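Side-chain contacts in glucokinase (Enterococcus faecalis, PDB 2QM1), which probably phosphorylates glucose with ATP, and binds zinc and magnesium ions: residues I39-D42 with G43-I46; H56-L60 with Y61-K65; L92-T95 with T96-V100; A164-V167 with G168-T171; L250-A253 with T254-G258. One frame throughout, in Å; residues are numbered along the deposited sequence.

Contact 1. Residues I39-D42 with G43-I46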
loop_
_atom_site.group_PDB
_atom_site.type_symbol
_atom_site.label_atom_id
_atom_site.label_comp_id
_atom_site.label_asym_id
_atom_site.label_seq_id
_atom_site.Cartn_x
_atom_site.Cartn_y
_atom_site.Cartn_z
ATOM N N ILE B 39 -27.349 -5.904 18.915
ATOM C CA ILE B 39 -27.566 -5.473 17.527
ATOM C C ILE B 39 -29.050 -5.266 17.103
ATOM O O ILE B 39 -29.341 -4.899 15.937
ATOM C CB ILE B 39 -26.811 -6.377 16.490
ATOM C CG1 ILE B 39 -27.454 -7.771 16.373
ATOM C CG2 ILE B 39 -25.298 -6.472 16.818
ATOM C CD1 ILE B 39 -27.387 -8.364 14.981
ATOM N N LEU B 40 -29.954 -5.482 18.055
ATOM C CA LEU B 40 -31.395 -5.398 17.841
ATOM C C LEU B 40 -31.837 -3.964 17.594
ATOM O O LEU B 40 -31.247 -3.027 18.143
ATOM C CB LEU B 40 -32.145 -5.953 19.057
ATOM C CG LEU B 40 -32.157 -7.458 19.359
ATOM C CD1 LEU B 40 -32.581 -7.660 20.798
ATOM C CD2 LEU B 40 -33.063 -8.244 18.421
ATOM N N GLU B 41 -32.891 -3.799 16.790
ATOM C CA GLU B 41 -33.413 -2.467 16.478
ATOM C C GLU B 41 -32.337 -1.638 15.771
ATOM O O GLU B 41 -31.955 -0.592 16.260
ATOM C CB GLU B 41 -33.924 -1.742 17.745
ATOM C CG GLU B 41 -35.352 -2.088 18.171
ATOM C CD GLU B 41 -35.517 -2.218 19.697
ATOM O OE1 GLU B 41 -35.640 -1.189 20.416
ATOM O OE2 GLU B 41 -35.555 -3.385 20.170
ATOM N N ASP B 42 -31.846 -2.123 14.629
ATOM C CA ASP B 42 -30.918 -1.377 13.764
ATOM C C ASP B 42 -29.724 -0.849 14.545
ATOM O O ASP B 42 -29.181 0.220 14.219
ATOM C CB ASP B 42 -31.584 -0.197 13.024
ATOM C CG ASP B 42 -33.040 -0.455 12.662
ATOM O OD1 ASP B 42 -33.900 0.408 12.992
ATOM O OD2 ASP B 42 -33.331 -1.505 12.058
ATOM N N GLY B 43 -29.327 -1.606 15.569
ATOM C CA GLY B 43 -28.135 -1.340 16.350
ATOM C C GLY B 43 -28.111 -0.017 17.095
ATOM O O GLY B 43 -27.035 0.484 17.384
ATOM N N LYS B 44 -29.287 0.524 17.436
ATOM C CA LYS B 44 -29.385 1.853 18.071
ATOM C C LYS B 44 -28.992 1.829 19.526
ATOM O O LYS B 44 -28.794 2.885 20.114
ATOM C CB LYS B 44 -30.811 2.394 17.996
ATOM C CG LYS B 44 -31.824 1.529 18.719
ATOM C CD LYS B 44 -33.210 2.101 18.581
ATOM C CE LYS B 44 -33.585 2.988 19.737
ATOM N NZ LYS B 44 -35.057 3.396 19.649
ATOM N N HIS B 45 -28.919 0.625 20.102
ATOM C CA HIS B 45 -28.554 0.427 21.522
ATOM C C HIS B 45 -27.033 0.307 21.774
ATOM O O HIS B 45 -26.597 0.318 22.916
ATOM C CB HIS B 45 -29.316 -0.791 22.120
ATOM C CG HIS B 45 -30.807 -0.641 22.090
ATOM N ND1 HIS B 45 -31.467 0.357 22.770
ATOM C CD2 HIS B 45 -31.762 -1.334 21.425
ATOM C CE1 HIS B 45 -32.767 0.264 22.544
ATOM N NE2 HIS B 45 -32.968 -0.749 21.720
ATOM N N ILE B 46 -26.234 0.201 20.712
ATOM C CA ILE B 46 -24.795 -0.078 20.861
ATOM C C ILE B 46 -24.072 1.111 21.514
ATOM O O ILE B 46 -23.537 1.001 22.626
ATOM C CB ILE B 46 -24.186 -0.493 19.507
ATOM C CG1 ILE B 46 -24.790 -1.838 19.085
ATOM C CG2 ILE B 46 -22.608 -0.568 19.521
ATOM C CD1 ILE B 46 -24.364 -2.281 17.676
HETATM O O HOH W 1 -28.957 -2.178 19.356
#

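Contact 2. Residues H56-L60 with Y61-K65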
loop_
_atom_site.group_PDB
_atom_site.type_symbol
_atom_site.label_atom_id
_atom_site.label_comp_id
_atom_site.label_asym_id
_atom_site.label_seq_id
_atom_site.Cartn_x
_atom_site.Cartn_y
_atom_site.Cartn_z
ATOM N N HIS B 56 -20.895 3.842 34.172
ATOM C CA HIS B 56 -21.083 2.959 35.342
ATOM C C HIS B 56 -19.767 2.530 35.994
ATOM O O HIS B 56 -19.736 2.330 37.206
ATOM C CB HIS B 56 -21.912 1.724 34.960
ATOM C CG HIS B 56 -22.285 0.850 36.117
ATOM N ND1 HIS B 56 -23.337 1.139 36.962
ATOM C CD2 HIS B 56 -21.742 -0.309 36.569
ATOM C CE1 HIS B 56 -23.435 0.185 37.875
ATOM N NE2 HIS B 56 -22.477 -0.701 37.659
ATOM N N ARG B 57 -18.699 2.412 35.201
ATOM C CA ARG B 57 -17.379 1.933 35.674
ATOM C C ARG B 57 -16.743 3.066 36.458
ATOM O O ARG B 57 -16.229 2.908 37.598
ATOM C CB ARG B 57 -16.508 1.537 34.471
ATOM C CG ARG B 57 -15.188 0.840 34.820
ATOM C CD ARG B 57 -15.498 -0.590 35.230
ATOM N NE ARG B 57 -14.276 -1.285 35.593
ATOM C CZ ARG B 57 -14.149 -2.606 35.649
ATOM N NH1 ARG B 57 -15.219 -3.394 35.447
ATOM N NH2 ARG B 57 -12.968 -3.122 36.006
ATOM N N ILE B 58 -16.822 4.242 35.849
ATOM C CA ILE B 58 -16.379 5.452 36.521
ATOM C C ILE B 58 -17.100 5.682 37.844
ATOM O O ILE B 58 -16.474 6.008 38.847
ATOM C CB ILE B 58 -16.463 6.665 35.610
ATOM C CG1 ILE B 58 -15.314 6.592 34.625
ATOM C CG2 ILE B 58 -16.333 7.976 36.449
ATOM C CD1 ILE B 58 -15.462 7.477 33.396
ATOM N N ASP B 59 -18.408 5.480 37.837
ATOM C CA ASP B 59 -19.210 5.640 39.020
ATOM C C ASP B 59 -18.973 4.495 40.038
ATOM O O ASP B 59 -18.805 4.730 41.236
ATOM C CB ASP B 59 -20.666 5.724 38.595
ATOM C CG ASP B 59 -21.608 5.777 39.756
ATOM O OD1 ASP B 59 -21.396 6.618 40.668
ATOM O OD2 ASP B 59 -22.595 4.994 39.742
ATOM N N LEU B 60 -18.932 3.266 39.535
ATOM C CA LEU B 60 -18.706 2.103 40.389
ATOM C C LEU B 60 -17.449 2.249 41.259
ATOM O O LEU B 60 -17.454 1.870 42.418
ATOM C CB LEU B 60 -18.663 0.797 39.562
ATOM C CG LEU B 60 -18.644 -0.573 40.260
ATOM C CD1 LEU B 60 -19.722 -0.720 41.363
ATOM C CD2 LEU B 60 -18.666 -1.719 39.241
ATOM N N TYR B 61 -16.390 2.798 40.669
ATOM C CA TYR B 61 -15.071 2.832 41.284
ATOM C C TYR B 61 -14.695 4.246 41.687
ATOM O O TYR B 61 -13.528 4.529 41.994
ATOM C CB TYR B 61 -14.028 2.214 40.337
ATOM C CG TYR B 61 -14.263 0.737 40.201
ATOM C CD1 TYR B 61 -14.835 0.224 39.068
ATOM C CD2 TYR B 61 -14.007 -0.136 41.263
ATOM C CE1 TYR B 61 -15.089 -1.117 38.944
ATOM C CE2 TYR B 61 -14.269 -1.499 41.160
ATOM C CZ TYR B 61 -14.815 -1.978 39.992
ATOM O OH TYR B 61 -15.105 -3.310 39.806
ATOM N N ASN B 62 -15.702 5.117 41.718
ATOM C CA ASN B 62 -15.483 6.499 42.083
ATOM C C ASN B 62 -14.221 7.047 41.444
ATOM O O ASN B 62 -13.334 7.525 42.129
ATOM C CB ASN B 62 -15.455 6.652 43.613
ATOM C CG ASN B 62 -16.836 6.479 44.224
ATOM O OD1 ASN B 62 -17.625 7.425 44.313
ATOM N ND2 ASN B 62 -17.138 5.275 44.639
HETATM N N MSE B 63 -14.157 6.936 40.126
HETATM C CA MSE B 63 -12.988 7.363 39.368
HETATM C C MSE B 63 -13.032 8.855 39.116
HETATM O O MSE B 63 -14.088 9.439 39.143
HETATM C CB MSE B 63 -12.884 6.575 38.064
HETATM C CG MSE B 63 -12.900 5.100 38.300
HETATM SE SE MSE B 63 -12.410 4.140 36.738
HETATM C CE MSE B 63 -10.442 4.512 36.782
ATOM N N LYS B 64 -11.874 9.466 38.898
ATOM C CA LYS B 64 -11.766 10.927 38.684
ATOM C C LYS B 64 -11.744 11.172 37.195
ATOM O O LYS B 64 -10.809 10.746 36.505
ATOM C CB LYS B 64 -10.473 11.478 39.288
ATOM C CG LYS B 64 -10.540 11.883 40.735
ATOM C CD LYS B 64 -9.158 11.780 41.371
ATOM C CE LYS B 64 -8.260 12.895 40.894
ATOM N NZ LYS B 64 -7.129 13.106 41.848
ATOM N N LYS B 65 -12.799 11.816 36.699
ATOM C CA LYS B 65 -13.032 11.980 35.247
ATOM C C LYS B 65 -11.905 12.712 34.514
ATOM O O LYS B 65 -11.679 12.499 33.321
ATOM C CB LYS B 65 -14.332 12.756 35.047
ATOM C CG LYS B 65 -14.642 13.129 33.622
ATOM C CD LYS B 65 -16.139 13.359 33.463
ATOM C CE LYS B 65 -16.477 13.620 32.030
ATOM N NZ LYS B 65 -16.109 15.008 31.620
#

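Contact 3. Residues L92-T95 with T96-V100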
loop_
_atom_site.group_PDB
_atom_site.type_symbol
_atom_site.label_atom_id
_atom_site.label_comp_id
_atom_site.label_asym_id
_atom_site.label_seq_id
_atom_site.Cartn_x
_atom_site.Cartn_y
_atom_site.Cartn_z
ATOM N N LEU B 92 -23.529 -5.029 12.230
ATOM C CA LEU B 92 -24.024 -4.382 13.431
ATOM C C LEU B 92 -25.468 -3.937 13.249
ATOM O O LEU B 92 -26.108 -3.519 14.210
ATOM C CB LEU B 92 -23.134 -3.186 13.798
ATOM C CG LEU B 92 -21.746 -3.473 14.395
ATOM C CD1 LEU B 92 -21.012 -2.183 14.803
ATOM C CD2 LEU B 92 -21.813 -4.457 15.588
ATOM N N ASN B 93 -25.966 -4.045 12.014
ATOM C CA ASN B 93 -27.266 -3.504 11.614
ATOM C C ASN B 93 -27.259 -1.984 11.468
ATOM O O ASN B 93 -28.308 -1.374 11.398
ATOM C CB ASN B 93 -28.407 -3.897 12.602
ATOM C CG ASN B 93 -28.828 -5.367 12.512
ATOM O OD1 ASN B 93 -28.743 -5.993 11.441
ATOM N ND2 ASN B 93 -29.321 -5.920 13.644
ATOM N N TRP B 94 -26.092 -1.354 11.464
ATOM C CA TRP B 94 -26.016 0.057 11.087
ATOM C C TRP B 94 -26.120 0.137 9.572
ATOM O O TRP B 94 -25.188 -0.212 8.891
ATOM C CB TRP B 94 -24.710 0.690 11.561
ATOM C CG TRP B 94 -24.584 0.762 13.061
ATOM C CD1 TRP B 94 -25.583 0.591 13.970
ATOM C CD2 TRP B 94 -23.401 1.037 13.813
ATOM N NE1 TRP B 94 -25.099 0.723 15.246
ATOM C CE2 TRP B 94 -23.761 1.005 15.178
ATOM C CE3 TRP B 94 -22.074 1.321 13.468
ATOM C CZ2 TRP B 94 -22.844 1.250 16.201
ATOM C CZ3 TRP B 94 -21.160 1.553 14.478
ATOM C CH2 TRP B 94 -21.550 1.507 15.837
ATOM N N THR B 95 -27.266 0.558 9.042
ATOM C CA THR B 95 -27.396 0.650 7.590
ATOM C C THR B 95 -27.228 2.097 7.114
ATOM O O THR B 95 -27.184 2.413 5.920
ATOM C CB THR B 95 -28.727 0.063 7.119
ATOM O OG1 THR B 95 -29.797 0.700 7.834
ATOM C CG2 THR B 95 -28.749 -1.438 7.382
ATOM N N THR B 96 -27.073 2.967 8.082
ATOM C CA THR B 96 -27.047 4.383 7.847
ATOM C C THR B 96 -25.757 4.875 8.528
ATOM O O THR B 96 -25.294 4.222 9.463
ATOM C CB THR B 96 -28.359 4.877 8.489
ATOM O OG1 THR B 96 -29.401 5.037 7.487
ATOM C CG2 THR B 96 -28.204 6.030 9.379
ATOM N N VAL B 97 -25.183 5.989 8.064
ATOM C CA VAL B 97 -23.948 6.561 8.662
ATOM C C VAL B 97 -24.179 6.910 10.160
ATOM O O VAL B 97 -25.144 7.616 10.498
ATOM C CB VAL B 97 -23.500 7.854 7.928
ATOM C CG1 VAL B 97 -22.162 8.312 8.405
ATOM C CG2 VAL B 97 -23.460 7.667 6.414
ATOM N N GLN B 98 -23.299 6.433 11.036
ATOM C CA GLN B 98 -23.433 6.661 12.466
ATOM C C GLN B 98 -22.467 7.752 12.979
ATOM O O GLN B 98 -21.240 7.665 12.749
ATOM C CB GLN B 98 -23.239 5.356 13.242
ATOM C CG GLN B 98 -24.264 4.236 12.893
ATOM C CD GLN B 98 -25.698 4.646 13.164
ATOM O OE1 GLN B 98 -26.102 4.886 14.321
ATOM N NE2 GLN B 98 -26.493 4.709 12.095
ATOM N N PRO B 99 -23.021 8.784 13.644
ATOM C CA PRO B 99 -22.258 9.910 14.205
ATOM C C PRO B 99 -21.682 9.519 15.572
ATOM O O PRO B 99 -21.926 10.205 16.561
ATOM C CB PRO B 99 -23.324 11.006 14.369
ATOM C CG PRO B 99 -24.580 10.260 14.643
ATOM C CD PRO B 99 -24.475 8.934 13.881
ATOM N N VAL B 100 -20.885 8.449 15.594
ATOM C CA VAL B 100 -20.464 7.832 16.833
ATOM C C VAL B 100 -19.643 8.788 17.671
ATOM O O VAL B 100 -19.824 8.874 18.863
ATOM C CB VAL B 100 -19.600 6.560 16.561
ATOM C CG1 VAL B 100 -18.972 6.047 17.842
ATOM C CG2 VAL B 100 -20.444 5.425 15.922
#

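Contact 4. Residues A164-V167 with G168-T171. With ZN (zinc ion), chain J.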
loop_
_atom_site.group_PDB
_atom_site.type_symbol
_atom_site.label_atom_id
_atom_site.label_comp_id
_atom_site.label_asym_id
_atom_site.label_seq_id
_atom_site.Cartn_x
_atom_site.Cartn_y
_atom_site.Cartn_z
ATOM N N ALA B 164 -8.442 1.667 3.134
ATOM C CA ALA B 164 -7.069 1.239 3.135
ATOM C C ALA B 164 -6.967 0.178 4.175
ATOM O O ALA B 164 -7.598 0.290 5.233
ATOM C CB ALA B 164 -6.115 2.425 3.501
ATOM N N GLY B 165 -6.129 -0.822 3.916
ATOM C CA GLY B 165 -5.988 -1.889 4.865
ATOM C C GLY B 165 -6.869 -3.110 4.678
ATOM O O GLY B 165 -6.726 -4.103 5.407
ATOM N N GLU B 166 -7.764 -3.074 3.704
ATOM C CA GLU B 166 -8.698 -4.159 3.505
ATOM C C GLU B 166 -8.088 -5.375 2.786
ATOM O O GLU B 166 -8.561 -5.798 1.734
ATOM C CB GLU B 166 -9.968 -3.648 2.819
ATOM C CG GLU B 166 -10.873 -2.813 3.764
ATOM C CD GLU B 166 -11.373 -3.645 4.983
ATOM O OE1 GLU B 166 -11.413 -3.103 6.100
ATOM O OE2 GLU B 166 -11.679 -4.851 4.828
ATOM N N VAL B 167 -7.030 -5.932 3.324
ATOM C CA VAL B 167 -6.318 -7.006 2.546
ATOM C C VAL B 167 -7.072 -8.335 2.401
ATOM O O VAL B 167 -6.653 -9.224 1.660
ATOM C CB VAL B 167 -4.924 -7.245 3.116
ATOM C CG1 VAL B 167 -4.136 -5.890 3.132
ATOM C CG2 VAL B 167 -5.028 -7.815 4.521
ATOM N N GLY B 168 -8.157 -8.489 3.144
ATOM C CA GLY B 168 -8.982 -9.678 3.082
ATOM C C GLY B 168 -9.665 -9.736 1.743
ATOM O O GLY B 168 -10.047 -10.798 1.264
ATOM N N HIS B 169 -9.777 -8.579 1.116
ATOM C CA HIS B 169 -10.400 -8.501 -0.166
ATOM C C HIS B 169 -9.453 -8.230 -1.349
ATOM O O HIS B 169 -9.890 -7.885 -2.406
ATOM C CB HIS B 169 -11.572 -7.526 -0.041
ATOM C CG HIS B 169 -12.513 -7.941 1.027
ATOM N ND1 HIS B 169 -13.363 -9.020 0.879
ATOM C CD2 HIS B 169 -12.649 -7.525 2.309
ATOM C CE1 HIS B 169 -14.031 -9.205 2.005
ATOM N NE2 HIS B 169 -13.619 -8.313 2.885
ATOM N N VAL B 170 -8.148 -8.435 -1.160
ATOM C CA VAL B 170 -7.189 -8.583 -2.270
ATOM C C VAL B 170 -7.541 -9.867 -3.049
ATOM O O VAL B 170 -7.816 -10.905 -2.445
ATOM C CB VAL B 170 -5.746 -8.623 -1.683
ATOM C CG1 VAL B 170 -4.764 -9.263 -2.611
ATOM C CG2 VAL B 170 -5.313 -7.211 -1.324
ATOM N N THR B 171 -7.637 -9.766 -4.375
ATOM C CA THR B 171 -7.906 -10.929 -5.229
ATOM C C THR B 171 -6.624 -11.764 -5.324
ATOM O O THR B 171 -5.628 -11.317 -5.842
ATOM C CB THR B 171 -8.372 -10.515 -6.663
ATOM O OG1 THR B 171 -9.585 -9.759 -6.579
ATOM C CG2 THR B 171 -8.555 -11.779 -7.600
HETATM ZN ZN ZN J . -14.075 -9.946 -1.001
HETATM O O HOH W 2 -10.098 -6.980 4.679
#

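Contact 5. Residues L250-A253 with T254-G258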
loop_
_atom_site.group_PDB
_atom_site.type_symbol
_atom_site.label_atom_id
_atom_site.label_comp_id
_atom_site.label_asym_id
_atom_site.label_seq_id
_atom_site.Cartn_x
_atom_site.Cartn_y
_atom_site.Cartn_z
ATOM N N LEU B 250 -1.798 -16.696 1.239
ATOM C CA LEU B 250 -1.312 -15.687 2.177
ATOM C C LEU B 250 0.041 -15.202 1.753
ATOM O O LEU B 250 0.305 -14.034 1.905
ATOM C CB LEU B 250 -1.248 -16.181 3.627
ATOM C CG LEU B 250 -2.592 -16.423 4.323
ATOM C CD1 LEU B 250 -2.402 -17.560 5.312
ATOM C CD2 LEU B 250 -3.042 -15.141 5.038
ATOM N N GLY B 251 0.904 -16.097 1.246
ATOM C CA GLY B 251 2.199 -15.657 0.726
ATOM C C GLY B 251 2.123 -14.723 -0.500
ATOM O O GLY B 251 2.909 -13.786 -0.616
ATOM N N LEU B 252 1.205 -14.984 -1.421
ATOM C CA LEU B 252 1.028 -14.124 -2.578
ATOM C C LEU B 252 0.552 -12.752 -2.156
ATOM O O LEU B 252 1.053 -11.753 -2.627
ATOM C CB LEU B 252 0.014 -14.715 -3.552
ATOM C CG LEU B 252 -0.347 -13.987 -4.848
ATOM C CD1 LEU B 252 0.828 -13.740 -5.764
ATOM C CD2 LEU B 252 -1.386 -14.916 -5.533
ATOM N N ALA B 253 -0.435 -12.729 -1.278
ATOM C CA ALA B 253 -1.067 -11.486 -0.908
ATOM C C ALA B 253 -0.103 -10.695 -0.048
ATOM O O ALA B 253 0.080 -9.549 -0.308
ATOM C CB ALA B 253 -2.394 -11.760 -0.186
ATOM N N THR B 254 0.553 -11.320 0.938
ATOM C CA THR B 254 1.491 -10.587 1.800
ATOM C C THR B 254 2.723 -10.218 0.983
ATOM O O THR B 254 3.314 -9.202 1.193
ATOM C CB THR B 254 1.916 -11.351 3.058
ATOM O OG1 THR B 254 2.411 -12.645 2.688
ATOM C CG2 THR B 254 0.710 -11.528 3.996
ATOM N N GLY B 255 3.082 -11.060 0.042
ATOM C CA GLY B 255 4.233 -10.784 -0.804
ATOM C C GLY B 255 4.027 -9.507 -1.613
ATOM O O GLY B 255 4.951 -8.681 -1.743
ATOM N N ASN B 256 2.832 -9.364 -2.181
ATOM C CA ASN B 256 2.585 -8.247 -3.068
ATOM C C ASN B 256 2.454 -6.993 -2.247
ATOM O O ASN B 256 2.762 -5.900 -2.735
ATOM C CB ASN B 256 1.350 -8.503 -3.968
ATOM C CG ASN B 256 1.701 -9.255 -5.263
ATOM O OD1 ASN B 256 0.835 -9.867 -5.907
ATOM N ND2 ASN B 256 2.959 -9.224 -5.633
ATOM N N LEU B 257 1.977 -7.134 -0.998
ATOM C CA LEU B 257 2.092 -6.044 -0.027
ATOM C C LEU B 257 3.560 -5.685 0.271
ATOM O O LEU B 257 3.920 -4.498 0.409
ATOM C CB LEU B 257 1.380 -6.425 1.274
ATOM C CG LEU B 257 -0.161 -6.473 1.232
ATOM C CD1 LEU B 257 -0.659 -7.063 2.536
ATOM C CD2 LEU B 257 -0.701 -5.121 1.118
ATOM N N GLY B 258 4.425 -6.692 0.393
ATOM C CA GLY B 258 5.816 -6.382 0.569
ATOM C C GLY B 258 6.420 -5.683 -0.644
ATOM O O GLY B 258 7.155 -4.663 -0.504
#

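Contact 1. Residues I39-D42 with G43-I46
The type I' turn from Glu-41 to Lys-44, in the loop between strand 29-36 and helix 46-60, sets the carboxylate of Glu-41 against the ring of His-45. NE2 of His-45 donates to OE1 of Glu-41 at 3.0 Å, nearly straight at 166°. The acid lies in the imidazole plane at its edge, yet its oxygen is met from above the carboxylate, whose plane stands 89° from the ring. Glu-41 gets there with CG beside the backbone N (chi1 -84°) and a bend further along the chain. Lys-44 N closes the turn by donating to Glu-41 O at 3.1 Å. Asp-42 and Gly-43 form its two corners at positive phi, which glycine adopts easily and aspartate tolerates better than most residues. A type I turn from Gly-43 to Ile-46 overlaps it and leads into the helix. The aliphatic chain of Lys-44 runs close to Glu-41, its CG 3.2 Å from Glu-41 O. The amine NZ stays 4.7 Å from Glu-41 OE1, no salt bridge, though it may help to keep the acid charged. One water donates to Leu-40 O (2.7 Å) and accepts from His-45 N (2.9 Å), while Ile-39 O accepts from Asn-93 ND2.

Contact 2. Residues H56-L60 with Y61-K65
Ile-58 and Met-63 share one of three backbone hydrogen bonds that finish helix 46-60. Met-63 N donates to Ile-58 O at 2.8 Å, in the carbonyl plane and almost straight (173°), and Asn-62 N reaches Asp-59 O at 3.2 Å from above its plane. Together they make a Schellman motif with Asn-62 as its C-prime residue, a suitable choice because asparagine accepts positive phi readily. Tyr-61 N adds an ordinary helical bond to Arg-57 O (3.1 Å).

The tyrosine ring is touched by two side chains. Its CE1 sits over one face of the Arg-57 guanidinium, the two planes inclined at 54°. Leu-60 runs alongside and makes a CH-pi contact, with CG 4.1 Å from the centroid of the Tyr-61 ring. CG of Leu-60 stands anti to its N (chi1 -171°), which brings it over the ring.

In the apolar part two chains cross at about a right angle, CG2 of Ile-58 meeting CB of Met-63, here selenomethionine, at 4.1 Å; both continue onto Phe-68. Arg-57 NH2 binds Gln-31 OE1. The carbonyls of Arg-57, Ile-58 and Asp-59 thus each receive an N-H at the helix end, and the guanidinium would probably suit the negative end of the helix dipole.

Contact 3. Residues L92-T95 with T96-V100
Trp-94 and Gln-98 make the dense half of this contact. The methylene CG of Gln-98 lies over one face of the indole, 3.4 Å from Trp-94 CD2 and 3.7 Å from the centroid of its five-membered ring, a CH-pi contact. Leu-92 CD1 lies over the opposite face, so the ring is held between two aliphatic groups. Gln-98 reaches it by folding back on itself: chi1 and chi2 are both near -60°, and its amide plane ends up only 27° from that of the indole. The amide then turns back to the backbone two residues earlier, NE2 donating to Thr-96 O at 2.9 Å, straight and in the amide plane, although it meets the carbonyl from above. At the far end of the indole, CG2 of Val-100 comes within 4.1 Å of Trp-94 CH2.

The Thr-95 and Thr-96 side is loose and faces solvent, and no hydrogen bond joins residues 92-95 to 96-100. Beyond, Pro-99 centres an inverse gamma turn and occupies the N-cap position of helix 100-108, while Gln-98 pairs through its backbone with Val-86 of strand 85-87.

Glutamine suits its place by offering a methylene, CG, to the indole and an amide to the backbone. Dispersion on both faces and one hydrogen bond from NE1 of Trp-94 to Gly-43 O probably limit how far the indole can turn.

Contact 4. Residues A164-V167 with G168-T171
His-169, with Glu-166 running beside it and pointing the same way, gives ND1 to the zinc ion at 2.2 Å. Cys-179, Cys-181 and Cys-186 complete the site: three cysteine sulfurs and one imidazole nitrogen, a common zinc-binding set. Away from the metal, the ring presents its edge to Glu-166: OE2 lies in the ring plane, 3.8 Å from CD2 of His-169, and carboxylate and ring are nearly coplanar, 25° apart. A bend at chi2 (-61°) carries the Glu-166 carboxylate alongside the imidazole. No hydrogen bond joins the two side chains.

What positions the pair is the tight turn beneath. His-169 N donates to Glu-166 O at 3.1 Å, from above the carbonyl plane, and Val-170 N makes a weak bond of 3.3 Å to Val-167 O. A water donates to Glu-166 OE2 (2.7 Å) and accepts from Gly-168 N (2.9 Å), tying the acid to the same turn. The Glu-X-Gly-His pattern is consistent with the sugar-site motif of ROK kinases. The side chain of Glu-166 is about 4 Å from a bound magnesium ion.

Just before the acid, Gly-165 has a phi of 93°, where a side chain would jam against the preceding carbonyl O. Further out, Gly-168 pairs with Glu-188 and Val-170 with Leu-187 through backbone hydrogen bonds, while Lys-183 NZ binds His-169 O and Thr-171 OG1. Phe-292 of the second subunit packs on Glu-166.

Contact 5. Residues L250-A253 with T254-G258
Around the flat peptide carbonyl of Leu-250, two donors reach the oxygen, each tilted 27° from its plane and on opposite sides of it. Thr-254 N comes at 2.9 Å to Leu-250 O, and Thr-254 OG1 at 2.6 Å to the same Leu-250 O. The hydroxyl is placed between backbone N and carbonyl carbon (chi1 53°), which turns it back over the preceding helical turn. A buried threonine in a helix is well served this way, since its hydroxyl is satisfied by the helix's own backbone. The carbonyl of Gly-251 is met differently: Gly-255 N approaches from above its plane, at 2.8 Å from Gly-251 O.

The helix continues through Asn-256 N to Leu-252 O (3.0 Å) and Leu-257 N to Ala-253 O (3.1 Å). Leu-257 also folds its CG to within 3.4 Å of Ala-253 O, which probably helps to shield it from solvent. Leu-252 and Asn-256, one turn apart, run side by side and point the same way. Gly-251, Ala-253 and Gly-255 keep the helix slim, which suits a segment buried on nearly every residue.

All of this belongs to the long helix 237-261. Leu-250 and Thr-254 pack against Val-283 of helix 277-289, and Leu-250 and Leu-257 also rest on Leu-142 and Ile-138 of strand 137-142, respectively. Leu-252 meets Thr-171, Asn-256 meets Val-170 and Leu-257 meets Thr-260, all three of the second subunit, so the helix lies between its own sheet and the dimer interface.

Overall arrangement
From the N terminus, contact 1 shapes the loop that takes strand 29-36 into helix 46-60, and contact 2 closes the far end of that helix before strand 68-75. Contact 3, between strand 85-87 and helix 100-108, returns to touch contact 1, where side-chain N-H groups of Asn-93 and Trp-94 probably bond to carbonyls of 39-46. Contact 4 lies in the zinc-bearing loop after strand 155-156; its valines pack on an alanine and a leucine of contact 5, in helix 237-261. Nothing nests or crosses: all five follow in series. The first three lie around the first five-stranded sheet and the two-stranded hairpin; the last two lie beside the second five-stranded sheet and both touch the second subunit.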